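Local atomic coordinates of alpha-1,2-mannosidase (Trichoderma reesei, PDB entry 1HCU), a protein that hydrolyses alpha-1,2-linked mannose as a calcium-dependent family 47 glycoside hydrolase, probably trimming the high-mannose N-glycans of glycoproteins. Residues 64-69 with 118-123; 251-256 with 316-321; 398-403 with 471-476; 457-462 with 486-491. All coordinates share one frame; numbering follows the deposited sequence.

Contact 1 of 4, residues 64-69 with 118-123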
loop_
_atom_site.group_PDB
_atom_site.type_symbol
_atom_site.label_atom_id
_atom_site.label_comp_id
_atom_site.label_asym_id
_atom_site.label_seq_id
_atom_site.Cartn_x
_atom_site.Cartn_y
_atom_site.Cartn_z
ATOM N N THR A 64 7.832 -2.615 -11.469
ATOM C CA THR A 64 7.481 -1.346 -12.077
ATOM C C THR A 64 8.318 -1.221 -13.349
ATOM O O THR A 64 7.818 -0.804 -14.393
ATOM C CB THR A 64 7.774 -0.162 -11.129
ATOM O OG1 THR A 64 6.977 -0.293 -9.943
ATOM C CG2 THR A 64 7.441 1.160 -11.807
ATOM N N ALA A 65 9.588 -1.618 -13.261
ATOM C CA ALA A 65 10.504 -1.566 -14.401
ATOM C C ALA A 65 10.028 -2.493 -15.511
ATOM O O ALA A 65 10.238 -2.221 -16.689
ATOM C CB ALA A 65 11.912 -1.966 -13.960
ATOM N N ILE A 66 9.396 -3.598 -15.133
ATOM C CA ILE A 66 8.896 -4.551 -16.120
ATOM C C ILE A 66 7.717 -3.964 -16.897
ATOM O O ILE A 66 7.673 -4.057 -18.117
ATOM C CB ILE A 66 8.444 -5.870 -15.444
ATOM C CG1 ILE A 66 9.659 -6.638 -14.936
ATOM C CG2 ILE A 66 7.665 -6.725 -16.430
ATOM C CD1 ILE A 66 9.299 -7.842 -14.107
ATOM N N LEU A 67 6.774 -3.354 -16.184
ATOM C CA LEU A 67 5.585 -2.767 -16.815
ATOM C C LEU A 67 5.923 -1.568 -17.697
ATOM O O LEU A 67 5.153 -1.212 -18.591
ATOM C CB LEU A 67 4.572 -2.342 -15.743
ATOM C CG LEU A 67 4.087 -3.435 -14.783
ATOM C CD1 LEU A 67 3.157 -2.831 -13.740
ATOM C CD2 LEU A 67 3.370 -4.524 -15.566
ATOM N N MET A 68 7.069 -0.946 -17.435
ATOM C CA MET A 68 7.504 0.210 -18.203
ATOM C C MET A 68 8.345 -0.194 -19.408
ATOM O O MET A 68 8.694 0.642 -20.235
ATOM C CB MET A 68 8.315 1.161 -17.319
ATOM C CG MET A 68 7.495 1.872 -16.256
ATOM S SD MET A 68 8.533 2.836 -15.141
ATOM C CE MET A 68 7.362 4.051 -14.523
ATOM N N GLY A 69 8.678 -1.473 -19.507
ATOM C CA GLY A 69 9.477 -1.924 -20.634
ATOM C C GLY A 69 10.955 -1.590 -20.492
ATOM O O GLY A 69 11.666 -1.474 -21.490
ATOM N N GLY A 118 4.146 -14.432 -17.432
ATOM C CA GLY A 118 2.873 -14.176 -18.070
ATOM C C GLY A 118 2.938 -13.260 -19.279
ATOM O O GLY A 118 3.713 -13.499 -20.205
ATOM N N PRO A 119 2.143 -12.181 -19.282
ATOM C CA PRO A 119 2.069 -11.203 -20.371
ATOM C C PRO A 119 3.267 -10.276 -20.548
ATOM O O PRO A 119 3.232 -9.387 -21.394
ATOM C CB PRO A 119 0.799 -10.432 -20.037
ATOM C CG PRO A 119 0.892 -10.344 -18.545
ATOM C CD PRO A 119 1.314 -11.752 -18.139
ATOM N N PHE A 120 4.313 -10.466 -19.753
ATOM C CA PHE A 120 5.504 -9.634 -19.871
ATOM C C PHE A 120 6.757 -10.484 -19.940
ATOM O O PHE A 120 7.845 -10.009 -19.635
ATOM C CB PHE A 120 5.623 -8.658 -18.692
ATOM C CG PHE A 120 4.629 -7.536 -18.729
ATOM C CD1 PHE A 120 3.302 -7.752 -18.375
ATOM C CD2 PHE A 120 5.009 -6.270 -19.167
ATOM C CE1 PHE A 120 2.363 -6.731 -18.458
ATOM C CE2 PHE A 120 4.074 -5.233 -19.254
ATOM C CZ PHE A 120 2.749 -5.467 -18.901
ATOM N N SER A 121 6.605 -11.737 -20.357
ATOM C CA SER A 121 7.737 -12.656 -20.444
ATOM C C SER A 121 8.843 -12.215 -21.398
ATOM O O SER A 121 9.989 -12.654 -21.270
ATOM C CB SER A 121 7.248 -14.044 -20.844
ATOM O OG SER A 121 6.610 -14.001 -22.105
ATOM N N SER A 122 8.504 -11.351 -22.349
ATOM C CA SER A 122 9.479 -10.858 -23.317
ATOM C C SER A 122 10.583 -10.035 -22.644
ATOM O O SER A 122 11.732 -10.040 -23.095
ATOM C CB SER A 122 8.785 -10.004 -24.385
ATOM O OG SER A 122 8.268 -8.809 -23.823
ATOM N N LEU A 123 10.235 -9.333 -21.567
ATOM C CA LEU A 123 11.203 -8.505 -20.842
ATOM C C LEU A 123 12.273 -9.307 -20.100
ATOM O O LEU A 123 13.008 -8.762 -19.278
ATOM C CB LEU A 123 10.482 -7.579 -19.855
ATOM C CG LEU A 123 9.976 -6.252 -20.431
ATOM C CD1 LEU A 123 8.496 -6.079 -20.135
ATOM C CD2 LEU A 123 10.781 -5.099 -19.839
#
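The ring of Phe-120 carries a methyl of Leu-67 on one face. Leu-67 CD2 sits 3.5 Å above the ring plane, shifted from the middle toward the rim at CZ. Leu-67 CD2 lies 3.8 Å from the centroid of the Phe-120 ring, 23° off the normal, which makes a CH-pi contact. At the ring edge, in plane, lies CD1 of Leu-123 from the same loop. Ile-66 meets the start of the Phe-120 side chain, with its CG2 3.6 Å from Phe-120 CB. Phe-120 CG, anti to the carbonyl carbon (chi1 -72°), lies beside Ile-66 CG2. Leu-123 CD2 rests on the backbone of Gly-69, 3.5 Å from its CA. Gly-69 leaves the helical path in a Schellman motif, with a positive phi that suits glycine.

The loop after helix 98-117 thus closes over the C-terminal end of helix 56-67. Leu-115 of helix 98-117 touches both Leu-67 and Phe-120. An alanine in place of Phe-120 would probably keep the touch on Ile-66 CG2 but leave Leu-67 CD2 without its aromatic face and open a gap under the loop.

Apolar packing, partly against backbone atoms, carries the contact, away from the annotated sites. Side-chain shape, rather than paired charges or polar bonds, therefore sets the fit of loop on helix end.

Contact 2 of 4, residues 251-256 with 316-321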
loop_
_atom_site.group_PDB
_atom_site.type_symbol
_atom_site.label_atom_id
_atom_site.label_comp_id
_atom_site.label_asym_id
_atom_site.label_seq_id
_atom_site.Cartn_x
_atom_site.Cartn_y
_atom_site.Cartn_z
ATOM N N LEU A 251 -9.127 -8.262 2.441
ATOM C CA LEU A 251 -10.360 -9.019 2.544
ATOM C C LEU A 251 -11.035 -9.126 1.176
ATOM O O LEU A 251 -11.367 -10.225 0.717
ATOM C CB LEU A 251 -11.300 -8.339 3.532
ATOM C CG LEU A 251 -11.667 -9.029 4.851
ATOM C CD1 LEU A 251 -10.534 -9.819 5.443
ATOM C CD2 LEU A 251 -12.120 -7.943 5.801
ATOM N N ILE A 252 -11.228 -7.988 0.518
ATOM C CA ILE A 252 -11.862 -7.987 -0.793
ATOM C C ILE A 252 -10.881 -8.458 -1.871
ATOM O O ILE A 252 -11.292 -9.046 -2.875
ATOM C CB ILE A 252 -12.394 -6.576 -1.154
ATOM C CG1 ILE A 252 -13.218 -6.625 -2.445
ATOM C CG2 ILE A 252 -11.235 -5.612 -1.296
ATOM C CD1 ILE A 252 -14.479 -7.453 -2.346
ATOM N N LYS A 253 -9.588 -8.220 -1.666
ATOM C CA LYS A 253 -8.609 -8.642 -2.661
ATOM C C LYS A 253 -8.466 -10.160 -2.743
ATOM O O LYS A 253 -8.155 -10.700 -3.804
ATOM C CB LYS A 253 -7.255 -7.970 -2.412
ATOM C CG LYS A 253 -7.257 -6.500 -2.829
ATOM C CD LYS A 253 -5.870 -5.878 -2.801
ATOM C CE LYS A 253 -5.903 -4.443 -3.320
ATOM N NZ LYS A 253 -4.538 -3.825 -3.320
ATOM N N MET A 254 -8.709 -10.841 -1.628
ATOM C CA MET A 254 -8.644 -12.296 -1.588
ATOM C C MET A 254 -9.829 -12.829 -2.381
ATOM O O MET A 254 -9.750 -13.894 -3.002
ATOM C CB MET A 254 -8.724 -12.812 -0.142
ATOM C CG MET A 254 -7.447 -12.648 0.666
ATOM S SD MET A 254 -5.979 -13.199 -0.268
ATOM C CE MET A 254 -6.154 -14.964 -0.184
ATOM N N TYR A 255 -10.929 -12.079 -2.367
ATOM C CA TYR A 255 -12.126 -12.487 -3.102
ATOM C C TYR A 255 -11.865 -12.426 -4.600
ATOM O O TYR A 255 -12.452 -13.188 -5.370
ATOM C CB TYR A 255 -13.307 -11.582 -2.750
ATOM C CG TYR A 255 -14.591 -11.925 -3.476
ATOM C CD1 TYR A 255 -15.289 -13.106 -3.202
ATOM C CD2 TYR A 255 -15.128 -11.048 -4.413
ATOM C CE1 TYR A 255 -16.499 -13.396 -3.846
ATOM C CE2 TYR A 255 -16.330 -11.325 -5.058
ATOM C CZ TYR A 255 -17.010 -12.492 -4.773
ATOM O OH TYR A 255 -18.206 -12.731 -5.425
ATOM N N LEU A 256 -10.996 -11.504 -5.011
ATOM C CA LEU A 256 -10.648 -11.365 -6.420
ATOM C C LEU A 256 -9.716 -12.533 -6.753
ATOM O O LEU A 256 -9.830 -13.151 -7.817
ATOM C CB LEU A 256 -9.917 -10.036 -6.665
ATOM C CG LEU A 256 -9.896 -9.432 -8.079
ATOM C CD1 LEU A 256 -8.763 -8.401 -8.202
ATOM C CD2 LEU A 256 -9.710 -10.514 -9.113
ATOM N N PHE A 316 -12.838 0.758 -2.056
ATOM C CA PHE A 316 -14.294 0.711 -2.194
ATOM C C PHE A 316 -14.670 0.524 -3.659
ATOM O O PHE A 316 -15.620 -0.196 -3.981
ATOM C CB PHE A 316 -14.946 1.995 -1.657
ATOM C CG PHE A 316 -15.294 1.928 -0.195
ATOM C CD1 PHE A 316 -14.326 2.149 0.781
ATOM C CD2 PHE A 316 -16.583 1.589 0.203
ATOM C CE1 PHE A 316 -14.638 2.032 2.130
ATOM C CE2 PHE A 316 -16.910 1.468 1.556
ATOM C CZ PHE A 316 -15.932 1.689 2.523
ATOM N N ILE A 317 -13.915 1.184 -4.534
ATOM C CA ILE A 317 -14.127 1.084 -5.970
ATOM C C ILE A 317 -13.886 -0.359 -6.383
ATOM O O ILE A 317 -14.729 -0.956 -7.065
ATOM C CB ILE A 317 -13.169 2.027 -6.755
ATOM C CG1 ILE A 317 -13.637 3.475 -6.600
ATOM C CG2 ILE A 317 -13.123 1.640 -8.227
ATOM C CD1 ILE A 317 -12.640 4.501 -7.071
ATOM N N LEU A 318 -12.756 -0.928 -5.957
ATOM C CA LEU A 318 -12.452 -2.317 -6.296
ATOM C C LEU A 318 -13.596 -3.231 -5.882
ATOM O O LEU A 318 -14.040 -4.082 -6.660
ATOM C CB LEU A 318 -11.173 -2.779 -5.615
ATOM C CG LEU A 318 -10.811 -4.248 -5.851
ATOM C CD1 LEU A 318 -10.808 -4.571 -7.349
ATOM C CD2 LEU A 318 -9.451 -4.518 -5.249
ATOM N N GLY A 319 -14.068 -3.045 -4.650
ATOM C CA GLY A 319 -15.170 -3.837 -4.132
ATOM C C GLY A 319 -16.432 -3.660 -4.956
ATOM O O GLY A 319 -17.165 -4.613 -5.174
ATOM N N GLY A 320 -16.680 -2.437 -5.416
ATOM C CA GLY A 320 -17.856 -2.164 -6.229
ATOM C C GLY A 320 -17.788 -2.867 -7.575
ATOM O O GLY A 320 -18.809 -3.284 -8.123
ATOM N N ILE A 321 -16.581 -2.996 -8.116
ATOM C CA ILE A 321 -16.386 -3.675 -9.394
ATOM C C ILE A 321 -16.659 -5.167 -9.206
ATOM O O ILE A 321 -17.532 -5.727 -9.857
ATOM C CB ILE A 321 -14.938 -3.499 -9.907
ATOM C CG1 ILE A 321 -14.682 -2.035 -10.242
ATOM C CG2 ILE A 321 -14.704 -4.348 -11.151
ATOM C CD1 ILE A 321 -13.264 -1.763 -10.634
#
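This is apolar helix-to-helix packing. Ile-252, Lys-253 and Leu-256 of helix 245-257 meet Leu-318 and Gly-319 of helix 312-323. Both helices belong to the all-helical (alpha/alpha)7 barrel known for family 47. The two short segments run in roughly the same direction, at 35° to each other, and their axes come within 10.0 Å.

Ile-252 packs on the bare backbone of Gly-319. Its CG1 lies 3.8 Å from Gly-319 CA, and its CD1 follows at 4.1 Å from the same Gly-319 CA. CG1 is anti to the backbone N of Ile-252 (chi1 -173°), which carries it toward the glycine. Leu-318 reaches across to Lys-253, its CD2 3.8 Å from Lys-253 CG, and the two side chains cross at about a right angle. Leu-256 makes a looser touch, with its CD1 4.4 Å from Leu-318 CD1.

The extended Lys-253 carries its ammonium past the leucine. There NZ forms a salt bridge with Glu-249 and a hydrogen bond to Phe-483 O, on a strand of the C-terminal hairpin. The side chain comes to about 7 Å from the bound calcium ion. The lysine thus plays two parts: its methylenes pack against Leu-318, while its buried charge is met by Glu-249 and the hairpin carbonyl.

Contact 3 of 4, residues 398-403 with 471-476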
loop_
_atom_site.group_PDB
_atom_site.type_symbol
_atom_site.label_atom_id
_atom_site.label_comp_id
_atom_site.label_asym_id
_atom_site.label_seq_id
_atom_site.Cartn_x
_atom_site.Cartn_y
_atom_site.Cartn_z
ATOM N N LEU A 398 -6.884 7.686 -7.188
ATOM C CA LEU A 398 -7.219 8.387 -8.412
ATOM C C LEU A 398 -7.162 7.388 -9.563
ATOM O O LEU A 398 -8.013 7.400 -10.454
ATOM C CB LEU A 398 -6.235 9.530 -8.663
ATOM C CG LEU A 398 -6.328 10.691 -7.665
ATOM C CD1 LEU A 398 -5.138 11.625 -7.860
ATOM C CD2 LEU A 398 -7.648 11.434 -7.862
ATOM N N TYR A 399 -6.160 6.517 -9.537
ATOM C CA TYR A 399 -6.021 5.513 -10.578
ATOM C C TYR A 399 -7.282 4.649 -10.668
ATOM O O TYR A 399 -7.850 4.500 -11.752
ATOM C CB TYR A 399 -4.776 4.654 -10.324
ATOM C CG TYR A 399 -4.708 3.410 -11.176
ATOM C CD1 TYR A 399 -4.953 2.155 -10.619
ATOM C CD2 TYR A 399 -4.440 3.482 -12.543
ATOM C CE1 TYR A 399 -4.938 1.009 -11.399
ATOM C CE2 TYR A 399 -4.424 2.335 -13.335
ATOM C CZ TYR A 399 -4.675 1.104 -12.757
ATOM O OH TYR A 399 -4.688 -0.039 -13.528
ATOM N N TYR A 400 -7.731 4.092 -9.541
ATOM C CA TYR A 400 -8.941 3.267 -9.550
ATOM C C TYR A 400 -10.155 4.047 -10.058
ATOM O O TYR A 400 -10.973 3.504 -10.817
ATOM C CB TYR A 400 -9.266 2.724 -8.156
ATOM C CG TYR A 400 -8.464 1.511 -7.740
ATOM C CD1 TYR A 400 -7.250 1.652 -7.068
ATOM C CD2 TYR A 400 -8.933 0.214 -8.000
ATOM C CE1 TYR A 400 -6.522 0.540 -6.659
ATOM C CE2 TYR A 400 -8.209 -0.910 -7.597
ATOM C CZ TYR A 400 -7.004 -0.735 -6.923
ATOM O OH TYR A 400 -6.294 -1.825 -6.483
ATOM N N ALA A 401 -10.274 5.309 -9.630
ATOM C CA ALA A 401 -11.389 6.163 -10.044
ATOM C C ALA A 401 -11.451 6.259 -11.572
ATOM O O ALA A 401 -12.532 6.157 -12.172
ATOM C CB ALA A 401 -11.250 7.553 -9.429
ATOM N N TYR A 402 -10.289 6.425 -12.199
ATOM C CA TYR A 402 -10.215 6.510 -13.653
ATOM C C TYR A 402 -10.558 5.168 -14.317
ATOM O O TYR A 402 -11.336 5.124 -15.266
ATOM C CB TYR A 402 -8.815 6.973 -14.103
ATOM C CG TYR A 402 -8.658 6.966 -15.604
ATOM C CD1 TYR A 402 -7.947 5.956 -16.250
ATOM C CD2 TYR A 402 -9.325 7.906 -16.395
ATOM C CE1 TYR A 402 -7.912 5.871 -17.634
ATOM C CE2 TYR A 402 -9.297 7.830 -17.783
ATOM C CZ TYR A 402 -8.595 6.808 -18.395
ATOM O OH TYR A 402 -8.613 6.697 -19.764
ATOM N N ARG A 403 -9.983 4.077 -13.812
ATOM C CA ARG A 403 -10.244 2.748 -14.375
ATOM C C ARG A 403 -11.709 2.348 -14.310
ATOM O O ARG A 403 -12.170 1.557 -15.134
ATOM C CB ARG A 403 -9.410 1.673 -13.662
ATOM C CG ARG A 403 -7.898 1.828 -13.800
ATOM C CD ARG A 403 -7.455 1.824 -15.255
ATOM N NE ARG A 403 -8.083 0.732 -15.983
ATOM C CZ ARG A 403 -7.986 0.543 -17.297
ATOM N NH1 ARG A 403 -7.275 1.371 -18.048
ATOM N NH2 ARG A 403 -8.623 -0.469 -17.860
ATOM N N VAL A 471 -2.528 -6.061 -16.466
ATOM C CA VAL A 471 -2.258 -5.513 -15.152
ATOM C C VAL A 471 -3.280 -4.437 -14.781
ATOM O O VAL A 471 -3.615 -4.281 -13.614
ATOM C CB VAL A 471 -0.839 -4.916 -15.104
ATOM C CG1 VAL A 471 -0.536 -4.392 -13.711
ATOM C CG2 VAL A 471 0.168 -5.976 -15.503
ATOM N N GLN A 472 -3.775 -3.708 -15.781
ATOM C CA GLN A 472 -4.759 -2.649 -15.559
ATOM C C GLN A 472 -6.041 -3.240 -14.965
ATOM O O GLN A 472 -6.486 -4.311 -15.378
ATOM C CB GLN A 472 -5.098 -1.945 -16.885
ATOM C CG GLN A 472 -3.934 -1.221 -17.592
ATOM C CD GLN A 472 -3.703 0.208 -17.100
ATOM O OE1 GLN A 472 -2.868 0.933 -17.647
ATOM N NE2 GLN A 472 -4.441 0.616 -16.076
ATOM N N VAL A 473 -6.645 -2.553 -14.001
ATOM C CA VAL A 473 -7.873 -3.076 -13.421
ATOM C C VAL A 473 -9.055 -2.852 -14.383
ATOM O O VAL A 473 -9.278 -1.739 -14.861
ATOM C CB VAL A 473 -8.164 -2.432 -12.040
ATOM C CG1 VAL A 473 -7.027 -2.736 -11.069
ATOM C CG2 VAL A 473 -8.314 -0.954 -12.184
ATOM N N GLN A 474 -9.790 -3.923 -14.683
ATOM C CA GLN A 474 -10.933 -3.849 -15.590
ATOM C C GLN A 474 -12.225 -3.518 -14.844
ATOM O O GLN A 474 -12.621 -4.224 -13.912
ATOM C CB GLN A 474 -11.102 -5.177 -16.335
ATOM C CG GLN A 474 -9.842 -5.674 -17.039
ATOM C CD GLN A 474 -9.285 -4.671 -18.027
ATOM O OE1 GLN A 474 -10.002 -4.172 -18.888
ATOM N NE2 GLN A 474 -7.995 -4.376 -17.911
ATOM N N ALA A 475 -12.878 -2.441 -15.274
ATOM C CA ALA A 475 -14.120 -1.978 -14.663
ATOM C C ALA A 475 -15.278 -2.953 -14.829
ATOM O O ALA A 475 -16.162 -3.025 -13.978
ATOM C CB ALA A 475 -14.506 -0.627 -15.242
ATOM N N THR A 476 -15.285 -3.690 -15.931
ATOM C CA THR A 476 -16.359 -4.635 -16.174
ATOM C C THR A 476 -15.927 -6.068 -15.872
ATOM O O THR A 476 -16.310 -7.005 -16.575
ATOM C CB THR A 476 -16.865 -4.544 -17.626
ATOM O OG1 THR A 476 -15.805 -4.893 -18.522
ATOM C CG2 THR A 476 -17.346 -3.124 -17.935
HETATM O O HOH W 1 -11.639 -0.755 -17.039
#
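Arg-403 lays one face of its guanidinium over Gln-472, whose CB sits 3.8 Å above the plane and over its centre. The arginine belongs to helix 393-405 of the family 47 (alpha/alpha)7 barrel. Its partner is the irregular chain 471-476, which runs from helix 451-465 toward the C-terminal hairpin.

At the edge of the guanidinium, nearly in plane, lies Val-473 O. Arg-403 NE donates to Val-473 O at 3.0 Å, with an N-H...O angle of 157°. NH2 of the same arginine adds a weak bond to that oxygen. The chain bends at chi2 (-58°) and chi3 (-47°), which turns NE back toward the loop. On the far end, NH1 forms a salt bridge with Glu-468.

Tyr-399 holds the N-H of Val-473. Val-473 N donates to Tyr-399 OH at 3.2 Å, so both polar backbone atoms of this buried valine are bonded to the helix. Val-473 CG2 lies against Arg-403 CB at 3.2 Å and also faces Tyr-399, while Val-473 CG1 is 4.1 Å from Tyr-400 CE2.

An alanine in place of Arg-403 would probably leave Val-473 O without its NE donor and Glu-468 without its charged mate.

A water bridges the two backbones beside the guanidinium. It accepts from Ala-475 N at 2.7 Å and donates to Arg-403 O at 3.0 Å.

Contact 4 of 4, residues 457-462 with 486-491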
loop_
_atom_site.group_PDB
_atom_site.type_symbol
_atom_site.label_atom_id
_atom_site.label_comp_id
_atom_site.label_asym_id
_atom_site.label_seq_id
_atom_site.Cartn_x
_atom_site.Cartn_y
_atom_site.Cartn_z
ATOM N N ALA A 457 4.029 4.750 -6.000
ATOM C CA ALA A 457 3.749 6.058 -6.553
ATOM C C ALA A 457 4.002 6.115 -8.056
ATOM O O ALA A 457 3.123 6.512 -8.816
ATOM C CB ALA A 457 4.565 7.115 -5.841
ATOM N N LEU A 458 5.187 5.697 -8.492
ATOM C CA LEU A 458 5.521 5.745 -9.918
ATOM C C LEU A 458 4.758 4.713 -10.753
ATOM O O LEU A 458 4.515 4.919 -11.943
ATOM C CB LEU A 458 7.040 5.590 -10.105
ATOM C CG LEU A 458 7.882 6.778 -9.598
ATOM C CD1 LEU A 458 9.379 6.470 -9.731
ATOM C CD2 LEU A 458 7.542 8.024 -10.410
ATOM N N LYS A 459 4.369 3.611 -10.119
ATOM C CA LYS A 459 3.622 2.549 -10.781
ATOM C C LYS A 459 2.188 3.012 -11.089
ATOM O O LYS A 459 1.742 2.941 -12.227
ATOM C CB LYS A 459 3.602 1.303 -9.880
ATOM C CG LYS A 459 2.684 0.182 -10.354
ATOM C CD LYS A 459 3.428 -0.897 -11.084
ATOM C CE LYS A 459 3.656 -2.145 -10.229
ATOM N NZ LYS A 459 4.585 -1.961 -9.076
ATOM N N TYR A 460 1.464 3.488 -10.080
ATOM C CA TYR A 460 0.095 3.938 -10.318
ATOM C C TYR A 460 0.056 5.155 -11.242
ATOM O O TYR A 460 -0.811 5.241 -12.113
ATOM C CB TYR A 460 -0.620 4.249 -8.995
ATOM C CG TYR A 460 -0.929 3.014 -8.159
ATOM C CD1 TYR A 460 -1.737 1.986 -8.658
ATOM C CD2 TYR A 460 -0.389 2.863 -6.882
ATOM C CE1 TYR A 460 -1.990 0.837 -7.900
ATOM C CE2 TYR A 460 -0.638 1.724 -6.119
ATOM C CZ TYR A 460 -1.434 0.713 -6.630
ATOM O OH TYR A 460 -1.659 -0.424 -5.880
ATOM N N ALA A 461 0.997 6.084 -11.059
ATOM C CA ALA A 461 1.055 7.282 -11.887
ATOM C C ALA A 461 1.224 6.907 -13.363
ATOM O O ALA A 461 0.571 7.469 -14.245
ATOM C CB ALA A 461 2.205 8.180 -11.437
ATOM N N TYR A 462 2.092 5.937 -13.619
ATOM C CA TYR A 462 2.345 5.476 -14.970
ATOM C C TYR A 462 1.142 4.760 -15.592
ATOM O O TYR A 462 0.725 5.079 -16.708
ATOM C CB TYR A 462 3.535 4.529 -14.965
ATOM C CG TYR A 462 3.818 3.937 -16.313
ATOM C CD1 TYR A 462 4.364 4.715 -17.327
ATOM C CD2 TYR A 462 3.517 2.607 -16.587
ATOM C CE1 TYR A 462 4.606 4.191 -18.579
ATOM C CE2 TYR A 462 3.755 2.069 -17.843
ATOM C CZ TYR A 462 4.301 2.872 -18.832
ATOM O OH TYR A 462 4.553 2.358 -20.074
ATOM N N GLU A 486 1.640 -3.357 -1.673
ATOM C CA GLU A 486 2.807 -2.578 -2.091
ATOM C C GLU A 486 2.808 -2.460 -3.618
ATOM O O GLU A 486 3.858 -2.421 -4.261
ATOM C CB GLU A 486 4.100 -3.260 -1.610
ATOM C CG GLU A 486 5.362 -2.409 -1.724
ATOM C CD GLU A 486 5.528 -1.420 -0.569
ATOM O OE1 GLU A 486 4.591 -1.268 0.244
ATOM O OE2 GLU A 486 6.608 -0.790 -0.482
ATOM N N ALA A 487 1.613 -2.436 -4.189
ATOM C CA ALA A 487 1.447 -2.312 -5.628
ATOM C C ALA A 487 2.119 -3.417 -6.437
ATOM O O ALA A 487 2.556 -3.178 -7.560
ATOM C CB ALA A 487 1.958 -0.951 -6.087
ATOM N N HIS A 488 2.213 -4.618 -5.874
ATOM C CA HIS A 488 2.804 -5.744 -6.599
ATOM C C HIS A 488 1.671 -6.650 -7.068
ATOM O O HIS A 488 1.045 -7.336 -6.268
ATOM C CB HIS A 488 3.778 -6.524 -5.711
ATOM C CG HIS A 488 4.941 -5.706 -5.244
ATOM N ND1 HIS A 488 5.712 -4.957 -6.104
ATOM C CD2 HIS A 488 5.445 -5.496 -4.005
ATOM C CE1 HIS A 488 6.639 -4.315 -5.415
ATOM N NE2 HIS A 488 6.498 -4.625 -4.140
ATOM N N PRO A 489 1.393 -6.658 -8.380
ATOM C CA PRO A 489 0.327 -7.469 -8.979
ATOM C C PRO A 489 0.609 -8.968 -9.095
ATOM O O PRO A 489 1.618 -9.367 -9.668
ATOM C CB PRO A 489 0.154 -6.821 -10.346
ATOM C CG PRO A 489 1.568 -6.467 -10.700
ATOM C CD PRO A 489 2.064 -5.840 -9.406
ATOM N N PHE A 490 -0.292 -9.791 -8.568
ATOM C CA PHE A 490 -0.151 -11.249 -8.630
ATOM C C PHE A 490 -1.232 -11.807 -9.552
ATOM O O PHE A 490 -2.324 -11.244 -9.628
ATOM C CB PHE A 490 -0.364 -11.872 -7.245
ATOM C CG PHE A 490 0.581 -11.381 -6.201
ATOM C CD1 PHE A 490 0.203 -11.373 -4.862
ATOM C CD2 PHE A 490 1.850 -10.933 -6.546
ATOM C CE1 PHE A 490 1.086 -10.921 -3.878
ATOM C CE2 PHE A 490 2.731 -10.484 -5.583
ATOM C CZ PHE A 490 2.353 -10.475 -4.244
ATOM N N SER A 491 -0.944 -12.898 -10.258
ATOM C CA SER A 491 -1.977 -13.503 -11.110
ATOM C C SER A 491 -2.948 -14.166 -10.142
ATOM O O SER A 491 -2.528 -14.651 -9.090
ATOM C CB SER A 491 -1.398 -14.584 -12.026
ATOM O OG SER A 491 -0.543 -14.042 -13.009
HETATM O O HOH W 2 -0.876 -0.723 -3.281
#
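The C-terminal beta hairpin, strands 481-483 and 489-491, plugs the (alpha/alpha)7 barrel in family 47 enzymes. Here its turn meets helix 451-465. The same turn holds Thr-485, a calcium ligand of this protein.

Lys-459 reaches from the helix to the carbonyl of Ala-487. Lys-459 NZ donates to Ala-487 O at 2.8 Å, approaching 32° out of the carbonyl plane. CG stands anti to the backbone N (chi1 171°), and the chain then bends at each later torsion. Lys-459 CE lies 4.1 Å from Pro-489 CD. The ammonium is buried and well supplied: Asp-63 gives it a salt bridge, and Thr-64 OG1 and Ala-455 O are further acceptors. Asp-63 also bonds His-488 ND1, while Asp-60 takes NE2, so acid groups would probably offset positive charge in this cluster.

Tyr-460 packs beside the lysine against the same alanine. Its CE2 lies 3.7 Å from Ala-487 CB. A water in the plane of its ring, at the edge, is 2.7 Å from Tyr-460 OH and takes a weak bond from Ala-487 N. Ala-487 is thus bonded at its carbonyl and packed at its methyl, with a weak water link at its N-H.

Helix 98-117 touches His-488, Pro-489 and Phe-490 of the hairpin, and the partner strand 481-483 lies against Pro-489. Helix 13-33 packs on Leu-458, Ala-461 and Tyr-462 of helix 451-465.

How the contacts relate
Contact 4 is the most central, its centre about 9 Å from that of the chain, and contacts 1 and 3 both touch it. From contact 1, Leu-67 CD1 packs on Lys-459 CD at 3.3 Å. From contact 3, Tyr-399 CD1 meets Tyr-460 CD1 at 3.8 Å. Val-471 joins contacts 1 and 3, its CG2 3.5 Å from Leu-67 CD2. Contact 2 meets contact 3 through Ile-317 and Ile-321; its nearest atoms stay about 5 Å from contact 4. The side chains of Lys-253 and Tyr-460 lie about 7 Å from the calcium ion, that of Tyr-400 about 9 Å. The side chain of Tyr-460 is about 8 Å from that of Glu-393, predicted to be catalytic.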